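Local coordinates for protein acyl-CoA dehydrogenase (Geobacillus kaustophilus, PDB 2PG0) that probably dehydrogenates acyl chains at the alpha-beta position, using FAD as cofactor, as members of the acyl-CoA dehydrogenase family do, at residues 209-214 with 358-363; 251-256 with 327-332; 145-150 with 225-230. All coordinates share one frame; numbering follows the deposited sequence.

Contact 1: 209-214 with 358-363; sequences GLHAQD and RYRDIP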
loop_
_atom_site.group_PDB
_atom_site.type_symbol
_atom_site.label_atom_id
_atom_site.label_comp_id
_atom_site.label_asym_id
_atom_site.label_seq_id
_atom_site.Cartn_x
_atom_site.Cartn_y
_atom_site.Cartn_z
ATOM N N GLY A 209 -8.696 -21.365 10.659
ATOM C CA GLY A 209 -9.432 -21.930 9.526
ATOM C C GLY A 209 -8.883 -23.287 9.126
ATOM O O GLY A 209 -8.244 -23.962 9.937
ATOM N N LEU A 210 -9.138 -23.682 7.873
ATOM C CA LEU A 210 -8.864 -25.043 7.393
ATOM C C LEU A 210 -9.444 -26.046 8.394
ATOM O O LEU A 210 -8.808 -27.035 8.751
ATOM C CB LEU A 210 -7.351 -25.261 7.173
ATOM C CG LEU A 210 -6.737 -24.938 5.801
ATOM C CD1 LEU A 210 -6.965 -23.490 5.406
ATOM C CD2 LEU A 210 -5.236 -25.257 5.763
ATOM N N HIS A 211 -10.670 -25.772 8.830
ATOM C CA HIS A 211 -11.293 -26.503 9.932
ATOM C C HIS A 211 -11.488 -28.002 9.667
ATOM O O HIS A 211 -11.494 -28.799 10.606
ATOM C CB HIS A 211 -12.619 -25.852 10.340
ATOM C CG HIS A 211 -12.461 -24.631 11.196
ATOM N ND1 HIS A 211 -13.510 -23.784 11.480
ATOM C CD2 HIS A 211 -11.377 -24.112 11.825
ATOM C CE1 HIS A 211 -13.082 -22.797 12.250
ATOM N NE2 HIS A 211 -11.791 -22.972 12.472
ATOM N N ALA A 212 -11.631 -28.382 8.398
ATOM C CA ALA A 212 -11.780 -29.799 8.044
ATOM C C ALA A 212 -10.457 -30.522 7.763
ATOM O O ALA A 212 -10.453 -31.719 7.483
ATOM C CB ALA A 212 -12.765 -29.970 6.868
ATOM N N GLN A 213 -9.339 -29.800 7.831
ATOM C CA GLN A 213 -8.014 -30.409 7.687
ATOM C C GLN A 213 -7.535 -30.906 9.049
ATOM O O GLN A 213 -7.532 -30.147 10.025
ATOM C CB GLN A 213 -7.009 -29.408 7.110
ATOM C CG GLN A 213 -6.136 -29.970 5.981
ATOM C CD GLN A 213 -5.459 -31.283 6.344
ATOM O OE1 GLN A 213 -4.689 -31.360 7.303
ATOM N NE2 GLN A 213 -5.744 -32.322 5.572
ATOM N N ASP A 214 -7.145 -32.180 9.115
ATOM C CA ASP A 214 -6.724 -32.806 10.376
ATOM C C ASP A 214 -5.248 -32.532 10.687
ATOM O O ASP A 214 -4.401 -33.424 10.602
ATOM C CB ASP A 214 -7.001 -34.321 10.373
ATOM C CG ASP A 214 -6.421 -35.030 9.152
ATOM O OD1 ASP A 214 -6.723 -34.625 8.010
ATOM O OD2 ASP A 214 -5.649 -35.994 9.337
ATOM N N ARG A 358 -13.752 -18.504 3.538
ATOM C CA ARG A 358 -12.664 -18.232 2.592
ATOM C C ARG A 358 -11.656 -17.262 3.218
ATOM O O ARG A 358 -10.447 -17.463 3.104
ATOM C CB ARG A 358 -13.206 -17.665 1.275
ATOM C CG ARG A 358 -14.246 -18.560 0.573
ATOM C CD ARG A 358 -13.588 -19.635 -0.256
ATOM N NE ARG A 358 -14.569 -20.442 -0.992
ATOM C CZ ARG A 358 -14.276 -21.553 -1.661
ATOM N NH1 ARG A 358 -13.024 -22.018 -1.700
ATOM N NH2 ARG A 358 -15.247 -22.211 -2.291
ATOM N N TYR A 359 -12.173 -16.235 3.894
ATOM C CA TYR A 359 -11.344 -15.228 4.575
ATOM C C TYR A 359 -10.473 -15.846 5.675
ATOM O O TYR A 359 -9.283 -15.542 5.769
ATOM C CB TYR A 359 -12.225 -14.107 5.146
ATOM C CG TYR A 359 -11.474 -13.065 5.958
ATOM C CD1 TYR A 359 -11.065 -11.864 5.367
ATOM C CD2 TYR A 359 -11.197 -13.270 7.309
ATOM C CE1 TYR A 359 -10.389 -10.893 6.105
ATOM C CE2 TYR A 359 -10.524 -12.312 8.059
ATOM C CZ TYR A 359 -10.118 -11.127 7.448
ATOM O OH TYR A 359 -9.456 -10.165 8.177
ATOM N N ARG A 360 -11.068 -16.705 6.503
ATOM C CA ARG A 360 -10.324 -17.381 7.579
ATOM C C ARG A 360 -9.288 -18.370 7.044
ATOM O O ARG A 360 -8.269 -18.606 7.687
ATOM C CB ARG A 360 -11.277 -18.107 8.537
ATOM C CG ARG A 360 -12.075 -17.179 9.467
ATOM C CD ARG A 360 -12.848 -17.955 10.526
ATOM N NE ARG A 360 -13.962 -18.702 9.938
ATOM C CZ ARG A 360 -13.913 -19.985 9.595
ATOM N NH1 ARG A 360 -12.802 -20.690 9.780
ATOM N NH2 ARG A 360 -14.986 -20.562 9.057
ATOM N N ASP A 361 -9.555 -18.933 5.867
ATOM C CA ASP A 361 -8.708 -19.984 5.288
ATOM C C ASP A 361 -7.433 -19.446 4.629
ATOM O O ASP A 361 -6.381 -20.089 4.665
ATOM C CB ASP A 361 -9.505 -20.828 4.277
ATOM C CG ASP A 361 -10.475 -21.809 4.951
ATOM O OD1 ASP A 361 -10.511 -21.853 6.198
ATOM O OD2 ASP A 361 -11.200 -22.546 4.226
ATOM N N ILE A 362 -7.523 -18.255 4.050
ATOM C CA ILE A 362 -6.436 -17.756 3.205
ATOM C C ILE A 362 -5.106 -17.372 3.889
ATOM O O ILE A 362 -4.052 -17.634 3.316
ATOM C CB ILE A 362 -6.916 -16.631 2.224
ATOM C CG1 ILE A 362 -5.889 -16.406 1.096
ATOM C CG2 ILE A 362 -7.287 -15.335 2.971
ATOM C CD1 ILE A 362 -5.714 -17.630 0.185
ATOM N N PRO A 363 -5.140 -16.755 5.092
ATOM C CA PRO A 363 -3.889 -16.094 5.515
ATOM C C PRO A 363 -2.727 -17.038 5.832
ATOM O O PRO A 363 -1.550 -16.631 5.759
ATOM C CB PRO A 363 -4.312 -15.274 6.737
ATOM C CG PRO A 363 -5.514 -15.945 7.264
ATOM C CD PRO A 363 -6.209 -16.600 6.098
HETATM O O HOH W 1 -12.336 -23.131 8.081
#

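Contact 2: 251-256 with 327-332; sequences VVAIAA and WWITEM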
loop_
_atom_site.group_PDB
_atom_site.type_symbol
_atom_site.label_atom_id
_atom_site.label_comp_id
_atom_site.label_asym_id
_atom_site.label_seq_id
_atom_site.Cartn_x
_atom_site.Cartn_y
_atom_site.Cartn_z
ATOM N N VAL A 251 2.426 -25.682 -5.849
ATOM C CA VAL A 251 1.098 -26.170 -5.463
ATOM C C VAL A 251 0.373 -25.143 -4.590
ATOM O O VAL A 251 -0.801 -24.839 -4.814
ATOM C CB VAL A 251 1.199 -27.562 -4.774
ATOM C CG1 VAL A 251 -0.107 -27.945 -4.100
ATOM C CG2 VAL A 251 1.606 -28.624 -5.810
ATOM N N VAL A 252 1.086 -24.583 -3.615
ATOM C CA VAL A 252 0.532 -23.511 -2.786
ATOM C C VAL A 252 0.137 -22.288 -3.620
ATOM O O VAL A 252 -0.942 -21.737 -3.423
ATOM C CB VAL A 252 1.499 -23.124 -1.644
ATOM C CG1 VAL A 252 1.046 -21.843 -0.943
ATOM C CG2 VAL A 252 1.600 -24.287 -0.652
ATOM N N ALA A 253 0.992 -21.890 -4.562
ATOM C CA ALA A 253 0.689 -20.762 -5.446
ATOM C C ALA A 253 -0.575 -21.026 -6.264
ATOM O O ALA A 253 -1.422 -20.139 -6.400
ATOM C CB ALA A 253 1.870 -20.461 -6.366
ATOM N N ILE A 254 -0.700 -22.249 -6.789
ATOM C CA ILE A 254 -1.896 -22.634 -7.565
ATOM C C ILE A 254 -3.180 -22.522 -6.728
ATOM O O ILE A 254 -4.173 -21.943 -7.190
ATOM C CB ILE A 254 -1.756 -24.043 -8.197
ATOM C CG1 ILE A 254 -0.677 -24.027 -9.287
ATOM C CG2 ILE A 254 -3.106 -24.528 -8.765
ATOM C CD1 ILE A 254 -0.163 -25.415 -9.707
ATOM N N ALA A 255 -3.144 -23.044 -5.500
ATOM C CA ALA A 255 -4.306 -23.015 -4.599
ATOM C C ALA A 255 -4.684 -21.597 -4.175
ATOM O O ALA A 255 -5.866 -21.253 -4.081
ATOM C CB ALA A 255 -4.059 -23.897 -3.364
ATOM N N ALA A 256 -3.681 -20.765 -3.911
ATOM C CA ALA A 256 -3.956 -19.381 -3.550
ATOM C C ALA A 256 -4.552 -18.585 -4.727
ATOM O O ALA A 256 -5.451 -17.755 -4.531
ATOM C CB ALA A 256 -2.701 -18.710 -3.005
ATOM N N TRP A 327 4.964 -16.140 -2.795
ATOM C CA TRP A 327 4.745 -15.022 -1.885
ATOM C C TRP A 327 3.764 -14.000 -2.450
ATOM O O TRP A 327 2.860 -13.553 -1.744
ATOM C CB TRP A 327 6.065 -14.380 -1.392
ATOM C CG TRP A 327 6.629 -13.269 -2.245
ATOM C CD1 TRP A 327 7.648 -13.366 -3.145
ATOM C CD2 TRP A 327 6.214 -11.892 -2.254
ATOM N NE1 TRP A 327 7.889 -12.141 -3.728
ATOM C CE2 TRP A 327 7.021 -11.219 -3.200
ATOM C CE3 TRP A 327 5.232 -11.170 -1.566
ATOM C CZ2 TRP A 327 6.879 -9.855 -3.472
ATOM C CZ3 TRP A 327 5.089 -9.806 -1.833
ATOM C CH2 TRP A 327 5.909 -9.166 -2.783
ATOM N N TRP A 328 3.923 -13.646 -3.720
ATOM C CA TRP A 328 3.111 -12.575 -4.287
ATOM C C TRP A 328 1.638 -12.965 -4.418
ATOM O O TRP A 328 0.764 -12.172 -4.086
ATOM C CB TRP A 328 3.668 -12.088 -5.625
ATOM C CG TRP A 328 3.018 -10.811 -6.052
ATOM C CD1 TRP A 328 3.431 -9.535 -5.756
ATOM C CD2 TRP A 328 1.822 -10.677 -6.832
ATOM N NE1 TRP A 328 2.571 -8.622 -6.316
ATOM C CE2 TRP A 328 1.576 -9.292 -6.982
ATOM C CE3 TRP A 328 0.948 -11.593 -7.438
ATOM C CZ2 TRP A 328 0.486 -8.800 -7.708
ATOM C CZ3 TRP A 328 -0.135 -11.105 -8.160
ATOM C CH2 TRP A 328 -0.357 -9.719 -8.289
ATOM N N ILE A 329 1.382 -14.188 -4.878
ATOM C CA ILE A 329 0.003 -14.664 -5.053
ATOM C C ILE A 329 -0.703 -14.855 -3.701
ATOM O O ILE A 329 -1.882 -14.521 -3.560
ATOM C CB ILE A 329 -0.094 -15.926 -5.952
ATOM C CG1 ILE A 329 0.328 -15.582 -7.386
ATOM C CG2 ILE A 329 -1.531 -16.458 -5.985
ATOM C CD1 ILE A 329 0.526 -16.802 -8.309
ATOM N N THR A 330 0.010 -15.383 -2.710
ATOM C CA THR A 330 -0.595 -15.533 -1.382
ATOM C C THR A 330 -0.945 -14.172 -0.762
ATOM O O THR A 330 -2.042 -14.005 -0.223
ATOM C CB THR A 330 0.224 -16.430 -0.421
ATOM O OG1 THR A 330 1.546 -15.893 -0.232
ATOM C CG2 THR A 330 0.291 -17.873 -0.942
ATOM N N GLU A 331 -0.035 -13.196 -0.851
ATOM C CA GLU A 331 -0.342 -11.837 -0.372
ATOM C C GLU A 331 -1.505 -11.220 -1.146
ATOM O O GLU A 331 -2.365 -10.577 -0.555
ATOM C CB GLU A 331 0.876 -10.909 -0.423
ATOM C CG GLU A 331 1.991 -11.263 0.559
ATOM C CD GLU A 331 1.553 -11.325 2.035
ATOM O OE1 GLU A 331 0.566 -10.670 2.430
ATOM O OE2 GLU A 331 2.231 -12.030 2.809
ATOM N N MET A 332 -1.527 -11.438 -2.461
ATOM C CA MET A 332 -2.591 -10.920 -3.321
ATOM C C MET A 332 -3.944 -11.517 -2.923
ATOM O O MET A 332 -4.943 -10.812 -2.859
ATOM C CB MET A 332 -2.289 -11.251 -4.777
ATOM C CG MET A 332 -3.034 -10.404 -5.773
ATOM S SD MET A 332 -3.046 -11.266 -7.350
ATOM C CE MET A 332 -4.265 -12.549 -6.936
#

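Contact 3: 145-150 with 225-230; sequences AVKDGD and VPAYNL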
loop_
_atom_site.group_PDB
_atom_site.type_symbol
_atom_site.label_atom_id
_atom_site.label_comp_id
_atom_site.label_asym_id
_atom_site.label_seq_id
_atom_site.Cartn_x
_atom_site.Cartn_y
_atom_site.Cartn_z
ATOM N N ALA A 145 17.378 -39.772 14.994
ATOM C CA ALA A 145 17.200 -41.177 14.650
ATOM C C ALA A 145 18.539 -41.863 14.854
ATOM O O ALA A 145 19.473 -41.655 14.083
ATOM C CB ALA A 145 16.728 -41.324 13.207
ATOM N N VAL A 146 18.632 -42.656 15.918
ATOM C CA VAL A 146 19.871 -43.334 16.270
ATOM C C VAL A 146 19.759 -44.798 15.860
ATOM O O VAL A 146 18.819 -45.492 16.252
ATOM C CB VAL A 146 20.181 -43.219 17.784
ATOM C CG1 VAL A 146 21.534 -43.865 18.117
ATOM C CG2 VAL A 146 20.166 -41.760 18.226
ATOM N N LYS A 147 20.713 -45.249 15.053
ATOM C CA LYS A 147 20.743 -46.627 14.583
ATOM C C LYS A 147 20.980 -47.582 15.753
ATOM O O LYS A 147 21.854 -47.350 16.592
ATOM C CB LYS A 147 21.822 -46.798 13.508
ATOM C CG LYS A 147 21.714 -48.074 12.692
ATOM C CD LYS A 147 20.579 -47.991 11.684
ATOM C CE LYS A 147 20.456 -49.271 10.882
ATOM N NZ LYS A 147 21.545 -49.416 9.877
ATOM N N ASP A 148 20.167 -48.632 15.815
ATOM C CA ASP A 148 20.314 -49.688 16.813
ATOM C C ASP A 148 19.893 -51.005 16.165
ATOM O O ASP A 148 18.702 -51.313 16.075
ATOM C CB ASP A 148 19.464 -49.392 18.057
ATOM C CG ASP A 148 19.704 -50.386 19.196
ATOM O OD1 ASP A 148 20.634 -51.220 19.106
ATOM O OD2 ASP A 148 18.960 -50.327 20.200
ATOM N N GLY A 149 20.882 -51.765 15.701
ATOM C CA GLY A 149 20.633 -53.015 14.986
ATOM C C GLY A 149 19.980 -52.763 13.641
ATOM O O GLY A 149 20.498 -51.992 12.828
ATOM N N ASP A 150 18.834 -53.403 13.418
ATOM C CA ASP A 150 18.087 -53.269 12.163
ATOM C C ASP A 150 17.059 -52.132 12.220
ATOM O O ASP A 150 16.155 -52.066 11.380
ATOM C CB ASP A 150 17.365 -54.579 11.821
ATOM C CG ASP A 150 18.314 -55.753 11.623
ATOM O OD1 ASP A 150 19.399 -55.576 11.032
ATOM O OD2 ASP A 150 17.953 -56.871 12.050
ATOM N N VAL A 225 11.781 -47.754 14.322
ATOM C CA VAL A 225 11.513 -47.720 12.886
ATOM C C VAL A 225 12.507 -48.610 12.139
ATOM O O VAL A 225 13.716 -48.423 12.280
ATOM C CB VAL A 225 11.583 -46.266 12.328
ATOM C CG1 VAL A 225 11.217 -46.229 10.848
ATOM C CG2 VAL A 225 10.673 -45.337 13.119
ATOM N N PRO A 226 12.005 -49.581 11.342
ATOM C CA PRO A 226 12.902 -50.438 10.559
ATOM C C PRO A 226 13.870 -49.624 9.706
ATOM O O PRO A 226 13.471 -48.625 9.103
ATOM C CB PRO A 226 11.941 -51.218 9.649
ATOM C CG PRO A 226 10.661 -51.239 10.382
ATOM C CD PRO A 226 10.588 -49.931 11.126
ATOM N N ALA A 227 15.129 -50.055 9.663
ATOM C CA ALA A 227 16.155 -49.409 8.847
ATOM C C ALA A 227 15.798 -49.427 7.356
ATOM O O ALA A 227 16.241 -48.559 6.596
ATOM C CB ALA A 227 17.501 -50.070 9.077
ATOM N N TYR A 228 15.004 -50.423 6.959
ATOM C CA TYR A 228 14.434 -50.536 5.616
ATOM C C TYR A 228 13.685 -49.266 5.188
ATOM O O TYR A 228 13.590 -48.971 3.996
ATOM C CB TYR A 228 13.475 -51.740 5.568
ATOM C CG TYR A 228 12.661 -51.863 4.294
ATOM C CD1 TYR A 228 13.090 -52.686 3.251
ATOM C CD2 TYR A 228 11.455 -51.164 4.132
ATOM C CE1 TYR A 228 12.345 -52.805 2.075
ATOM C CE2 TYR A 228 10.711 -51.271 2.958
ATOM C CZ TYR A 228 11.159 -52.099 1.939
ATOM O OH TYR A 228 10.433 -52.221 0.775
ATOM N N ASN A 229 13.151 -48.536 6.169
ATOM C CA ASN A 229 12.304 -47.365 5.914
ATOM C C ASN A 229 13.055 -46.070 5.608
ATOM O O ASN A 229 12.427 -45.029 5.393
ATOM C CB ASN A 229 11.337 -47.137 7.078
ATOM C CG ASN A 229 10.178 -48.113 7.080
ATOM O OD1 ASN A 229 10.158 -49.075 6.319
ATOM N ND2 ASN A 229 9.203 -47.866 7.943
ATOM N N LEU A 230 14.385 -46.128 5.614
ATOM C CA LEU A 230 15.200 -45.000 5.176
ATOM C C LEU A 230 14.910 -44.691 3.715
ATOM O O LEU A 230 14.953 -45.575 2.856
ATOM C CB LEU A 230 16.699 -45.275 5.375
ATOM C CG LEU A 230 17.656 -44.179 4.876
ATOM C CD1 LEU A 230 17.537 -42.903 5.719
ATOM C CD2 LEU A 230 19.099 -44.669 4.846
#

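Contact 1: 209-214 with 358-363
A type I beta turn from L210 to Q213, in a loop of the middle domain, docks on helix 354-361 of the C-terminal domain beside the bound FAD. The tight part centres on D361, whose OD1 accepts the L210 N-H over 2.8 Å at a nearly straight 171°. The donor lies 53° out of the carboxylate plane. The same oxygen rests 3.5 Å from G209 CA, and a CB modelled on this glycine would collide with both OD1 and the R360 O. L210 CD1 packs 3.8 Å from D361 CB, and the L210 side chain is about 4 Å from the cofactor. Replacing D361 by an alanine would probably loosen the turn's hold on helix 354-361, since the acceptor for L210 N and for the water would be lost.

The looser side is that of the partly exposed H211, whose NE2 is bonded to K207 O. R360, salt-bridged through NE to E351, lays NH1 over one face of the imidazole near its rim, with the planes 18° apart and H211 CE1 3.3 Å from R360 NH1. One water fills in between: it accepts from H211 N and from R360 NH1 (3.0 Å), and lies 2.9 Å from D361 OD1, to which it can donate.

Contact 2: 251-256 with 327-332
Two helices of the alpha-helical C-terminal domain, 237-273 and 319-343, run side by side here in roughly the same direction: the short segments cross at 27° with axes 8.7 Å apart. The first shell is wholly apolar in its side-chain contacts. A256 points its CB at the partner helix, where it meets T330 CG2 at 3.7 Å and I329 CG2 at 3.9 Å, and this small residue lets its CA come within 5.6 Å of T330 CA. I329 CG2, anti to its own backbone N, also touches the A253 O at 3.7 Å, while I329 CD1 extends to A253 CB at a looser 4.4 Å. The V252 and T330 side chains cross obliquely, V252 CG1 lying 4.0 Å from T330 CG2.

The second shell sets these groups. I329 is backed by V305 of helix 285-313, and V252 leans on Y368 and A369. N372, at the start of helix 372-382, bonds through ND2 to both T330 OG1 and E331. T330 OG1 sits between backbone N and carbonyl carbon (chi1 59°), where it also bonds K326 O, one turn back in its own helix; that rotation leaves CG2 anti to the carbonyl carbon and turned to A256 CB.

Contact 3: 145-150 with 225-230
The Y228 ring is turned away from the 145-150 segment: N229 OD1 lies in plane at its edge, and it packs against E109 and K113 of helix 108-120. The flat group that does carry the contact is the D150 carbonyl. Its oxygen takes the A227 N-H over 2.8 Å with an N-H...O angle of 167°, but the donor sits 33° above the carbonyl plane and the C=O...N angle is 136°, so the bond is straight at the hydrogen and tilted at the acceptor. The same D150 O lies 3.7 Å from P226 CA and 3.3 Å from A227 CB.

This is the end of a hairpin in the antiparallel sheet of the middle domain. Strands 144-148 and 151-161 form the hairpin, whose tight bend runs through G149, at positive phi, and D150. V225 pairs with Y152 through its backbone, and the A227 to D150 bond continues that pairing two residues further on, just where strand 223-226 gives way to a 3-10 turn. That turn is closed by N229 N to P226 O at 3.0 Å and L230 N to A227 O at 3.2 Å, while N229 ND2 bonds V191 O.

K147 reaches across from the far arm of the hairpin. Its CG is anti to the backbone N and its chain bends at chi2 and chi4, bringing CE to 3.6 Å from A227 CB, with NZ at 4.2 Å from the same methyl.

The contact thus rests on one main-chain bond, which needs no particular side chain beyond a residue that keeps its N-H, plus a methylene against a methyl; at this exposed surface the lysine contributes its aliphatic part, and its charge finds no partner in the facing segment.

From the N terminus, the chain first opens contact 3 at 145-150, on the hairpin of the middle domain. It passes 209-214, where contact 1 opens, before contact 3 closes at 225-230, so these two cross. Contact 2 opens only after contact 3 has closed: 251-256 meets 327-332 across a mostly helical loop, nested inside the longer loop that contact 1 closes at 358-363. Contact 3 thus stays within the beta part of the chain, contact 2 joins two helices of the C-terminal domain, and contact 1 ties the beta domain to that helical domain. Contacts 1 and 2 have centres 15 Å apart; contact 3 lies 37 to 38 Å from both, centre to centre.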